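Local coordinates for protein starch synthase I (PDB 4HLN) that belongs to the starch synthase family and carries a group 1 glycosyltransferase domain that holds glycan in a pocket, at residues P595-E598 / G599-K602; G547-D551 / T552-F556; T585-S588 / T589-H593. All blocks are in the same frame, centred on the assembly; numbering follows the deposited sequence.

Interaction 1. Residues P595-E598 / G599-K602. With GLC (alpha-D-glucopyranose), chain B.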
ATOM      1  N   PRO A 595     -28.070  13.194  13.452  1.00100.79           N
ATOM      2  CA  PRO A 595     -27.555  12.456  14.614  1.00 91.52           C
ATOM      3  C   PRO A 595     -26.774  11.207  14.204  1.00 75.87           C
ATOM      4  O   PRO A 595     -25.762  10.896  14.831  1.00 68.31           O
ATOM      5  CB  PRO A 595     -28.827  12.083  15.389  1.00 89.79           C
ATOM      6  CG  PRO A 595     -29.943  12.219  14.398  1.00 94.89           C
ATOM      7  CD  PRO A 595     -29.534  13.343  13.505  1.00 98.24           C
ATOM      8  N   SER A 596     -27.229  10.510  13.167  1.00 75.20           N
ATOM      9  CA  SER A 596     -26.485   9.369  12.628  1.00 83.21           C
ATOM     10  C   SER A 596     -25.178   9.811  11.972  1.00 76.81           C
ATOM     11  O   SER A 596     -24.132   9.190  12.164  1.00 72.63           O
ATOM     12  CB  SER A 596     -27.329   8.595  11.613  1.00 90.89           C
ATOM     13  OG  SER A 596     -28.358   7.862  12.252  1.00 99.01           O
ATOM     14  N   TRP A 597     -25.251  10.879  11.184  1.00 73.42           N
ATOM     15  CA  TRP A 597     -24.070  11.452  10.561  1.00 68.49           C
ATOM     16  C   TRP A 597     -22.989  11.752  11.603  1.00 69.78           C
ATOM     17  O   TRP A 597     -21.852  11.268  11.496  1.00 69.03           O
ATOM     18  CB  TRP A 597     -24.431  12.721   9.794  1.00 63.52           C
ATOM     19  CG  TRP A 597     -23.354  13.143   8.857  1.00 67.73           C
ATOM     20  CD1 TRP A 597     -22.438  14.139   9.044  1.00 66.82           C
ATOM     21  CD2 TRP A 597     -23.067  12.568   7.582  1.00 64.31           C
ATOM     22  NE1 TRP A 597     -21.597  14.221   7.956  1.00 64.67           N
ATOM     23  CE2 TRP A 597     -21.963  13.266   7.047  1.00 59.53           C
ATOM     24  CE3 TRP A 597     -23.629  11.524   6.843  1.00 67.17           C
ATOM     25  CZ2 TRP A 597     -21.415  12.952   5.811  1.00 65.10           C
ATOM     26  CZ3 TRP A 597     -23.084  11.216   5.611  1.00 67.78           C
ATOM     27  CH2 TRP A 597     -21.990  11.927   5.106  1.00 65.73           C
ATOM     28  N   GLU A 598     -23.347  12.544  12.611  1.00 64.87           N
ATOM     29  CA  GLU A 598     -22.439  12.834  13.716  1.00 69.05           C
ATOM     30  C   GLU A 598     -21.732  11.580  14.227  1.00 69.91           C
ATOM     31  O   GLU A 598     -20.560  11.621  14.594  1.00 80.57           O
ATOM     32  CB  GLU A 598     -23.182  13.514  14.869  1.00 88.78           C
ATOM     33  CG  GLU A 598     -23.365  15.022  14.710  1.00110.16           C
ATOM     34  CD  GLU A 598     -22.834  15.820  15.905  1.00122.99           C
ATOM     35  OE1 GLU A 598     -22.388  15.198  16.900  1.00118.55           O
ATOM     36  OE2 GLU A 598     -22.860  17.073  15.845  1.00128.69           O
ATOM     37  N   GLY A 599     -22.443  10.462  14.260  1.00 66.02           N
ATOM     38  CA  GLY A 599     -21.850   9.226  14.727  1.00 62.21           C
ATOM     39  C   GLY A 599     -20.798   8.718  13.765  1.00 74.00           C
ATOM     40  O   GLY A 599     -19.723   8.277  14.185  1.00 80.96           O
ATOM     41  N   LEU A 600     -21.101   8.772  12.469  1.00 65.13           N
ATOM     42  CA  LEU A 600     -20.152   8.323  11.459  1.00 61.86           C
ATOM     43  C   LEU A 600     -18.848   9.108  11.559  1.00 65.34           C
ATOM     44  O   LEU A 600     -17.753   8.551  11.409  1.00 61.91           O
ATOM     45  CB  LEU A 600     -20.753   8.465  10.066  1.00 59.44           C
ATOM     46  CG  LEU A 600     -21.563   7.253   9.616  1.00 62.77           C
ATOM     47  CD1 LEU A 600     -22.525   7.635   8.513  1.00 55.83           C
ATOM     48  CD2 LEU A 600     -20.641   6.109   9.174  1.00 63.64           C
ATOM     49  N   MET A 601     -18.976  10.406  11.820  1.00 64.01           N
ATOM     50  CA  MET A 601     -17.817  11.278  11.955  1.00 60.72           C
ATOM     51  C   MET A 601     -17.010  10.933  13.192  1.00 65.52           C
ATOM     52  O   MET A 601     -15.817  10.627  13.106  1.00 68.98           O
ATOM     53  CB  MET A 601     -18.256  12.736  12.023  1.00 50.55           C
ATOM     54  CG  MET A 601     -18.971  13.216  10.772  1.00 51.88           C
ATOM     55  SD  MET A 601     -19.946  14.731  11.032  1.00 67.61           S
ATOM     56  CE  MET A 601     -18.702  15.951  11.468  1.00 34.97           C
ATOM     57  N   LYS A 602     -17.666  10.980  14.345  1.00 65.83           N
ATOM     58  CA  LYS A 602     -16.994  10.724  15.612  1.00 67.12           C
ATOM     59  C   LYS A 602     -16.280   9.366  15.617  1.00 67.62           C
ATOM     60  O   LYS A 602     -15.184   9.225  16.182  1.00 59.70           O
ATOM     61  CB  LYS A 602     -17.976  10.873  16.780  1.00 64.83           C
ATOM     62  CG  LYS A 602     -18.440  12.327  16.982  1.00 78.61           C
ATOM     63  CD  LYS A 602     -19.198  12.547  18.289  1.00 81.58           C
ATOM     64  CE  LYS A 602     -19.430  14.029  18.559  1.00 87.32           C
ATOM     65  NZ  LYS A 602     -19.958  14.280  19.933  1.00 89.62           N
TER
HETATM   66  C1  GLC B   3     -31.616   5.553   8.536  1.00145.59           C
HETATM   67  C2  GLC B   3     -30.984   6.094   9.819  1.00138.33           C
HETATM   68  C3  GLC B   3     -31.223   5.194  11.033  1.00135.92           C
HETATM   69  C4  GLC B   3     -32.699   4.837  11.223  1.00143.08           C
HETATM   70  C5  GLC B   3     -33.505   4.831   9.913  1.00150.27           C
HETATM   71  C6  GLC B   3     -34.887   5.406  10.219  1.00150.60           C
HETATM   72  O2  GLC B   3     -29.613   6.335   9.611  1.00136.02           O
HETATM   73  O3  GLC B   3     -30.804   5.886  12.186  1.00126.70           O
HETATM   74  O4  GLC B   3     -32.866   3.570  11.873  1.00147.97           O
HETATM   75  O5  GLC B   3     -33.003   5.568   8.800  1.00152.36           O
HETATM   76  O6  GLC B   3     -35.236   6.379   9.254  1.00148.30           O
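Trp597 and Met601 meet one helical turn apart, and their torsions decide how. Trp597 has CG anti to the backbone N (chi1 -165°). Met601 keeps CG beside its own N (chi1 -62°) and is extended at chi2, which brings SD beside the pyrrole part of the indole. Met601 SD lies 4.1 Å from the centroid of the Trp597 five-membered ring. The approach is oblique, 60° off the ring normal, and counts as a Met-aromatic contact. Leu600 touches the benzo part of the same ring more loosely, with its CD1 4.4 Å from Trp597 CE3. Val540 of strand 540-544 packs on all three residues, and Phe590 adds an edge-to-face ring pair with Trp597.

Next round the helix, Glu598 and Lys602 lie side by side and point the same way, the lysine extended beyond CG. Glu598 OE1 is 4.0 Å from Lys602 NZ, a long salt bridge that is probably weak. The backbone joins the same two residues: Lys602 N donates to Glu598 O at 3.0 Å.

Ser596 sits at the glycan pocket. Its OG accepts from O2 of the chain B glucose at 3.3 Å and also pairs with Glu564 OE1. Accepting from the sugar is consistent with the serine giving its own proton to Glu564, so one hydroxyl would link carboxylate and glycan.

Interaction 2. Residues G547-D551 / T552-F556. With GLC (alpha-D-glucopyranose), chain C; GLC (alpha-D-glucopyranose), chain D.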
ATOM      1  N   GLY A 547     -16.541  -3.372   2.352  1.00 71.91           N
ATOM      2  CA  GLY A 547     -16.684  -2.550   3.538  1.00 60.74           C
ATOM      3  C   GLY A 547     -16.871  -3.322   4.825  1.00 67.51           C
ATOM      4  O   GLY A 547     -17.548  -2.848   5.741  1.00 73.92           O
ATOM      5  N   GLY A 548     -16.261  -4.500   4.906  1.00 58.45           N
ATOM      6  CA  GLY A 548     -16.371  -5.329   6.090  1.00 59.59           C
ATOM      7  C   GLY A 548     -15.680  -4.742   7.306  1.00 77.71           C
ATOM      8  O   GLY A 548     -14.935  -3.762   7.206  1.00 75.78           O
ATOM      9  N   LEU A 549     -15.922  -5.352   8.463  1.00 93.13           N
ATOM     10  CA  LEU A 549     -15.339  -4.883   9.715  1.00 98.58           C
ATOM     11  C   LEU A 549     -13.821  -4.814   9.648  1.00 92.95           C
ATOM     12  O   LEU A 549     -13.209  -3.929  10.244  1.00 94.61           O
ATOM     13  CB  LEU A 549     -15.757  -5.776  10.887  1.00106.80           C
ATOM     14  CG  LEU A 549     -14.956  -5.551  12.177  1.00111.10           C
ATOM     15  CD1 LEU A 549     -15.836  -4.978  13.293  1.00109.58           C
ATOM     16  CD2 LEU A 549     -14.235  -6.832  12.628  1.00106.36           C
ATOM     17  N   ARG A 550     -13.212  -5.745   8.926  1.00 88.02           N
ATOM     18  CA  ARG A 550     -11.760  -5.772   8.842  1.00 94.62           C
ATOM     19  C   ARG A 550     -11.234  -4.789   7.778  1.00 88.87           C
ATOM     20  O   ARG A 550     -10.025  -4.592   7.639  1.00 76.71           O
ATOM     21  CB  ARG A 550     -11.271  -7.200   8.577  1.00108.51           C
ATOM     22  CG  ARG A 550      -9.997  -7.598   9.342  1.00115.98           C
ATOM     23  CD  ARG A 550     -10.197  -7.593  10.858  1.00121.71           C
ATOM     24  NE  ARG A 550      -9.450  -6.519  11.516  1.00129.75           N
ATOM     25  CZ  ARG A 550      -9.259  -6.431  12.832  1.00134.56           C
ATOM     26  NH1 ARG A 550      -9.758  -7.361  13.640  1.00139.93           N
ATOM     27  NH2 ARG A 550      -8.564  -5.417  13.344  1.00125.39           N
ATOM     28  N   ASP A 551     -12.141  -4.156   7.038  1.00 84.21           N
ATOM     29  CA  ASP A 551     -11.723  -3.242   5.980  1.00 72.99           C
ATOM     30  C   ASP A 551     -11.400  -1.838   6.512  1.00 72.50           C
ATOM     31  O   ASP A 551     -11.877  -1.427   7.585  1.00 63.53           O
ATOM     32  CB  ASP A 551     -12.745  -3.216   4.837  1.00 76.57           C
ATOM     33  CG  ASP A 551     -12.745  -4.517   4.015  1.00 87.09           C
ATOM     34  OD1 ASP A 551     -11.656  -5.109   3.825  1.00 88.32           O
ATOM     35  OD2 ASP A 551     -13.833  -4.953   3.562  1.00 83.82           O
ATOM     36  N   THR A 552     -10.565  -1.116   5.767  1.00 68.61           N
ATOM     37  CA  THR A 552     -10.092   0.204   6.193  1.00 67.31           C
ATOM     38  C   THR A 552     -11.234   1.219   6.340  1.00 65.35           C
ATOM     39  O   THR A 552     -11.214   2.063   7.243  1.00 66.69           O
ATOM     40  CB  THR A 552      -8.973   0.736   5.266  1.00 66.61           C
ATOM     41  OG1 THR A 552      -9.358   1.997   4.716  1.00 75.42           O
ATOM     42  CG2 THR A 552      -8.700  -0.249   4.141  1.00 65.14           C
ATOM     43  N   VAL A 553     -12.224   1.128   5.453  1.00 58.95           N
ATOM     44  CA  VAL A 553     -13.506   1.806   5.648  1.00 54.26           C
ATOM     45  C   VAL A 553     -14.627   0.778   5.805  1.00 58.40           C
ATOM     46  O   VAL A 553     -14.966   0.062   4.861  1.00 67.50           O
ATOM     47  CB  VAL A 553     -13.856   2.751   4.478  1.00 56.06           C
ATOM     48  CG1 VAL A 553     -15.285   3.268   4.610  1.00 53.24           C
ATOM     49  CG2 VAL A 553     -12.865   3.897   4.401  1.00 50.34           C
ATOM     50  N   GLU A 554     -15.188   0.706   7.007  1.00 62.51           N
ATOM     51  CA  GLU A 554     -16.309  -0.182   7.288  1.00 70.90           C
ATOM     52  C   GLU A 554     -17.623   0.495   6.871  1.00 70.62           C
ATOM     53  O   GLU A 554     -17.966   1.571   7.371  1.00 66.43           O
ATOM     54  CB  GLU A 554     -16.311  -0.538   8.777  1.00 77.17           C
ATOM     55  CG  GLU A 554     -17.368  -1.539   9.200  1.00 96.97           C
ATOM     56  CD  GLU A 554     -17.443  -1.698  10.714  1.00108.81           C
ATOM     57  OE1 GLU A 554     -18.507  -2.126  11.216  1.00108.41           O
ATOM     58  OE2 GLU A 554     -16.440  -1.393  11.400  1.00112.11           O
ATOM     59  N   THR A 555     -18.351  -0.116   5.941  1.00 68.47           N
ATOM     60  CA  THR A 555     -19.576   0.501   5.440  1.00 69.20           C
ATOM     61  C   THR A 555     -20.597   0.735   6.555  1.00 75.12           C
ATOM     62  O   THR A 555     -20.718  -0.065   7.482  1.00 76.45           O
ATOM     63  CB  THR A 555     -20.227  -0.315   4.310  1.00 68.11           C
ATOM     64  OG1 THR A 555     -19.318  -0.425   3.210  1.00 78.39           O
ATOM     65  CG2 THR A 555     -21.499   0.370   3.826  1.00 59.86           C
ATOM     66  N   PHE A 556     -21.329   1.840   6.451  1.00 77.25           N
ATOM     67  CA  PHE A 556     -22.317   2.223   7.452  1.00 78.07           C
ATOM     68  C   PHE A 556     -23.446   1.222   7.587  1.00 89.50           C
ATOM     69  O   PHE A 556     -24.027   0.777   6.596  1.00 92.22           O
ATOM     70  CB  PHE A 556     -22.924   3.575   7.108  1.00 70.87           C
ATOM     71  CG  PHE A 556     -23.890   4.072   8.132  1.00 71.14           C
ATOM     72  CD1 PHE A 556     -25.129   4.556   7.761  1.00 68.77           C
ATOM     73  CD2 PHE A 556     -23.557   4.052   9.481  1.00 81.15           C
ATOM     74  CE1 PHE A 556     -26.025   5.027   8.722  1.00 67.31           C
ATOM     75  CE2 PHE A 556     -24.447   4.522  10.446  1.00 76.27           C
ATOM     76  CZ  PHE A 556     -25.684   5.006  10.064  1.00 68.85           C
TER
HETATM   77  C1  GLC C   2     -28.994   2.750   4.648  1.00148.06           C
HETATM   78  C2  GLC C   2     -28.270   3.764   5.563  1.00152.69           C
HETATM   79  C3  GLC C   2     -29.002   4.288   6.819  1.00153.89           C
HETATM   80  C4  GLC C   2     -30.520   4.386   6.730  1.00150.75           C
HETATM   81  C5  GLC C   2     -31.080   3.340   5.764  1.00152.64           C
HETATM   82  C6  GLC C   2     -32.517   3.706   5.403  1.00147.76           C
HETATM   83  O2  GLC C   2     -27.001   3.275   5.930  1.00154.88           O
HETATM   84  O3  GLC C   2     -28.557   5.604   7.071  1.00151.67           O
HETATM   85  O4  GLC C   2     -31.113   4.279   8.034  1.00145.08           O
HETATM   86  O5  GLC C   2     -30.336   3.219   4.553  1.00152.34           O
HETATM   87  O6  GLC C   2     -32.527   4.421   4.188  1.00145.46           O
HETATM   88  C1  GLC D   1     -26.034  -1.779   4.771  1.00132.37           C
HETATM   89  C2  GLC D   1     -27.205  -1.981   5.712  1.00134.63           C
HETATM   90  C3  GLC D   1     -28.271  -0.890   5.531  1.00142.89           C
HETATM   91  C4  GLC D   1     -27.770   0.551   5.303  1.00140.69           C
HETATM   92  C5  GLC D   1     -26.565   0.483   4.361  1.00138.57           C
HETATM   93  C6  GLC D   1     -25.815   1.796   4.221  1.00140.25           C
HETATM   94  O2  GLC D   1     -27.754  -3.257   5.451  1.00127.57           O
HETATM   95  O3  GLC D   1     -29.102  -0.911   6.667  1.00149.87           O
HETATM   96  O4  GLC D   1     -28.908   1.282   4.817  1.00140.93           O
HETATM   97  O5  GLC D   1     -25.623  -0.439   4.866  1.00137.33           O
HETATM   98  O6  GLC D   1     -25.590   2.046   2.857  1.00144.25           O
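Gly547 and Thr555 are joined by the one backbone hydrogen bond that crosses this loop. Thr555 N gives to Gly547 O at 2.9 Å. The donor lies in the carbonyl plane, on a lone pair, with a C=O...N angle of 125°. Two CA-H...O contacts flank it. Glu554 CA is 3.3 Å from Gly547 O, and Gly547 CA is 3.4 Å from Val553 O.

Glu554 also packs with its side chain. CG is anti to the backbone N (chi1 -176°), and the extended chain runs alongside Leu549, pointing the same way. Glu554 CD comes to 3.9 Å from Leu549 CA.

The next shell holds residues 547-551 in shape. Residues Gly548 to Asp551 form a type I beta turn, closed by Asp551 N to Gly548 O at 2.8 Å. The Asp551 carboxylate folds back over the turn. Its OD2 takes Gly548 N at 2.8 Å on the anti side, 26° out of the carboxylate plane, and Thr546 OG1 bonds to it as well. In residues 552-556, Thr555 OG1 bonds to Ala570 N.

Phe556 leads on to the sugar. O3 of the chain C glucose meets its ring edge in plane, 3.1 Å from Phe556 CE1. The stretch holds the Gly-Gly-Leu sequence familiar in starch and glycogen synthases. It lies in the loop between strands 540-544 and 569-571 of the C-terminal Rossmann-like domain, and ends at the glycan pocket.

Interaction 3. Residues T585-S588 / T589-H593. With GLC (alpha-D-glucopyranose), chain B.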
ATOM      1  N   THR A 585     -26.863   7.660  -1.172  1.00 62.98           N
ATOM      2  CA  THR A 585     -27.117   7.066   0.128  1.00 59.50           C
ATOM      3  C   THR A 585     -26.504   7.915   1.242  1.00 67.97           C
ATOM      4  O   THR A 585     -27.132   8.160   2.273  1.00 75.33           O
ATOM      5  CB  THR A 585     -26.571   5.646   0.189  1.00 67.47           C
ATOM      6  OG1 THR A 585     -27.178   4.867  -0.849  1.00 77.59           O
ATOM      7  CG2 THR A 585     -26.850   5.015   1.549  1.00 61.47           C
ATOM      8  N   ALA A 586     -25.276   8.374   1.029  1.00 65.74           N
ATOM      9  CA  ALA A 586     -24.591   9.152   2.051  1.00 67.54           C
ATOM     10  C   ALA A 586     -25.233  10.530   2.179  1.00 68.51           C
ATOM     11  O   ALA A 586     -25.460  11.020   3.283  1.00 65.55           O
ATOM     12  CB  ALA A 586     -23.101   9.268   1.737  1.00 58.05           C
ATOM     13  N   ILE A 587     -25.529  11.145   1.041  1.00 61.66           N
ATOM     14  CA  ILE A 587     -26.158  12.457   1.019  1.00 60.97           C
ATOM     15  C   ILE A 587     -27.471  12.488   1.792  1.00 66.33           C
ATOM     16  O   ILE A 587     -27.732  13.427   2.545  1.00 71.29           O
ATOM     17  CB  ILE A 587     -26.412  12.926  -0.416  1.00 60.65           C
ATOM     18  CG1 ILE A 587     -25.084  13.276  -1.088  1.00 62.50           C
ATOM     19  CG2 ILE A 587     -27.320  14.131  -0.414  1.00 57.03           C
ATOM     20  CD1 ILE A 587     -25.234  13.820  -2.489  1.00 66.47           C
ATOM     21  N   SER A 588     -28.294  11.462   1.601  1.00 67.54           N
ATOM     22  CA  SER A 588     -29.558  11.352   2.318  1.00 72.74           C
ATOM     23  C   SER A 588     -29.313  11.344   3.814  1.00 78.81           C
ATOM     24  O   SER A 588     -29.868  12.154   4.553  1.00 85.15           O
ATOM     25  CB  SER A 588     -30.284  10.075   1.913  1.00 79.81           C
ATOM     26  OG  SER A 588     -30.617  10.115   0.537  1.00 91.56           O
ATOM     27  N   THR A 589     -28.473  10.418   4.253  1.00 72.49           N
ATOM     28  CA  THR A 589     -28.074  10.336   5.646  1.00 64.60           C
ATOM     29  C   THR A 589     -27.610  11.688   6.194  1.00 70.78           C
ATOM     30  O   THR A 589     -27.898  12.042   7.338  1.00 74.92           O
ATOM     31  CB  THR A 589     -26.936   9.342   5.785  1.00 63.37           C
ATOM     32  OG1 THR A 589     -27.271   8.145   5.068  1.00 71.54           O
ATOM     33  CG2 THR A 589     -26.665   9.028   7.257  1.00 51.76           C
ATOM     34  N   PHE A 590     -26.891  12.439   5.369  1.00 68.95           N
ATOM     35  CA  PHE A 590     -26.352  13.723   5.783  1.00 68.23           C
ATOM     36  C   PHE A 590     -27.470  14.715   6.065  1.00 73.65           C
ATOM     37  O   PHE A 590     -27.420  15.452   7.051  1.00 75.82           O
ATOM     38  CB  PHE A 590     -25.401  14.283   4.721  1.00 69.50           C
ATOM     39  CG  PHE A 590     -25.005  15.718   4.957  1.00 73.95           C
ATOM     40  CD1 PHE A 590     -24.124  16.056   5.984  1.00 77.12           C
ATOM     41  CD2 PHE A 590     -25.511  16.732   4.160  1.00 59.31           C
ATOM     42  CE1 PHE A 590     -23.761  17.381   6.207  1.00 67.19           C
ATOM     43  CE2 PHE A 590     -25.150  18.051   4.379  1.00 61.96           C
ATOM     44  CZ  PHE A 590     -24.279  18.376   5.405  1.00 64.64           C
ATOM     45  N   ARG A 591     -28.482  14.728   5.201  1.00 76.84           N
ATOM     46  CA  ARG A 591     -29.597  15.670   5.350  1.00 79.41           C
ATOM     47  C   ARG A 591     -30.629  15.243   6.399  1.00 76.15           C
ATOM     48  O   ARG A 591     -31.002  16.031   7.275  1.00 66.34           O
ATOM     49  CB  ARG A 591     -30.301  15.894   4.009  1.00 65.20           C
ATOM     50  CG  ARG A 591     -29.361  15.983   2.838  1.00 66.89           C
ATOM     51  CD  ARG A 591     -30.061  16.545   1.619  1.00 78.24           C
ATOM     52  NE  ARG A 591     -29.910  17.996   1.528  1.00 88.70           N
ATOM     53  CZ  ARG A 591     -29.432  18.628   0.459  1.00 88.41           C
ATOM     54  NH1 ARG A 591     -29.062  17.927  -0.617  1.00 76.87           N
ATOM     55  NH2 ARG A 591     -29.331  19.957   0.466  1.00 84.04           N
ATOM     56  N   GLU A 592     -31.073  13.993   6.310  1.00 71.65           N
ATOM     57  CA  GLU A 592     -32.208  13.518   7.086  1.00 71.56           C
ATOM     58  C   GLU A 592     -31.875  12.955   8.468  1.00 80.09           C
ATOM     59  O   GLU A 592     -32.707  13.014   9.371  1.00 88.78           O
ATOM     60  CB  GLU A 592     -32.996  12.504   6.265  1.00 81.28           C
ATOM     61  CG  GLU A 592     -33.544  13.097   4.973  1.00 91.37           C
ATOM     62  CD  GLU A 592     -33.544  12.095   3.825  1.00105.41           C
ATOM     63  OE1 GLU A 592     -33.481  12.533   2.648  1.00 97.84           O
ATOM     64  OE2 GLU A 592     -33.600  10.872   4.106  1.00110.09           O
ATOM     65  N   HIS A 593     -30.674  12.417   8.653  1.00 82.89           N
ATOM     66  CA  HIS A 593     -30.307  11.894   9.971  1.00 84.14           C
ATOM     67  C   HIS A 593     -28.982  12.438  10.480  1.00 78.89           C
ATOM     68  O   HIS A 593     -28.012  11.694  10.627  1.00 71.39           O
ATOM     69  CB  HIS A 593     -30.306  10.364   9.968  1.00 82.22           C
ATOM     70  CG  HIS A 593     -31.477   9.778   9.249  1.00 91.84           C
ATOM     71  ND1 HIS A 593     -31.567   9.756   7.873  1.00 94.94           N
ATOM     72  CD2 HIS A 593     -32.624   9.227   9.711  1.00 95.32           C
ATOM     73  CE1 HIS A 593     -32.710   9.198   7.517  1.00 93.53           C
ATOM     74  NE2 HIS A 593     -33.371   8.869   8.613  1.00 96.08           N
TER
HETATM   75  C1  GLC B   3     -31.616   5.553   8.536  1.00145.59           C
HETATM   76  C2  GLC B   3     -30.984   6.094   9.819  1.00138.33           C
HETATM   77  C3  GLC B   3     -31.223   5.194  11.033  1.00135.92           C
HETATM   78  C4  GLC B   3     -32.699   4.837  11.223  1.00143.08           C
HETATM   79  C5  GLC B   3     -33.505   4.831   9.913  1.00150.27           C
HETATM   80  C6  GLC B   3     -34.887   5.406  10.219  1.00150.60           C
HETATM   81  O2  GLC B   3     -29.613   6.335   9.611  1.00136.02           O
HETATM   82  O3  GLC B   3     -30.804   5.886  12.186  1.00126.70           O
HETATM   83  O4  GLC B   3     -32.866   3.570  11.873  1.00147.97           O
HETATM   84  O5  GLC B   3     -33.003   5.568   8.800  1.00152.36           O
HETATM   85  O6  GLC B   3     -35.236   6.379   9.254  1.00148.30           O
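Thr589 grips Thr585 O twice. Its OG1 donates at 2.8 Å to Thr585 O, and its N gives to the same Thr585 O at 3.3 Å. The two donors arrive from opposite faces of the carbonyl plane. The hydroxyl can fold back this way because OG1 stands beside the backbone N and anti to the carbonyl carbon (chi1 -47°). This is the common helical threonine bond to the carbonyl one turn earlier. The same OG1 has a weak hydrogen bond to a further glucose.

Phe590 N donates to Ala586 O at 2.9 Å. The ring then leads away from the first segment, toward Pro441 and Asp516. Lys594 makes a cation-pi contact with it.

Arg591 runs alongside Ile587, the two pointing the same way. Arg591 CD is 4.2 Å from Ile587 CG2, and the same methyl lies obliquely to the guanidinium. The charged end reaches on, and NH1 bonds to Asp469 O.

Helix 576-592 belongs to the C-terminal Rossmann-like domain of a GT-B glycosyltransferase. It packs against Trp569 of strand 569-571 through Thr585, Ala586 and Thr589.

Glu592 N donates to Ser588 O at 2.8 Å, almost straight at 177°. The Glu592 chain bends at chi2, which turns its carboxylate back toward Ser588 CB. Ser588 OG itself bonds to Arg584 O.

His593 is the first residue to leave the helical conformation, and it also takes the N-cap position of the next helix. One face of its ring carries the chain B glucose. The sugar C2 sits 3.5 Å above the ring plane of His593, offset toward the rim. His593 NE2 and glucose O6 form a hydrogen bond of 3.2 Å in which either could be the donor. Glu564 also bonds to this glucose.

From the N terminus, interaction 2 comes first, then interaction 3, then interaction 1. They are in series: none nests in another and none crosses. Interaction 2 closes a short loop between strands 540-544 and 569-571. Interactions 3 and 1 close only helical turns, on the successive helices 576-592 and 594-606. Interaction 1 is the middle piece in space. Its Leu600 CD2 lies 3.6 Å from Phe556 CD2 of interaction 2, and its Trp597 CZ3 lies 3.3 Å from Ala586 O of interaction 3. Interactions 2 and 3 do not touch. Interactions 1 and 3 share the chain B glucose, and all three supply residues to the glycan pocket.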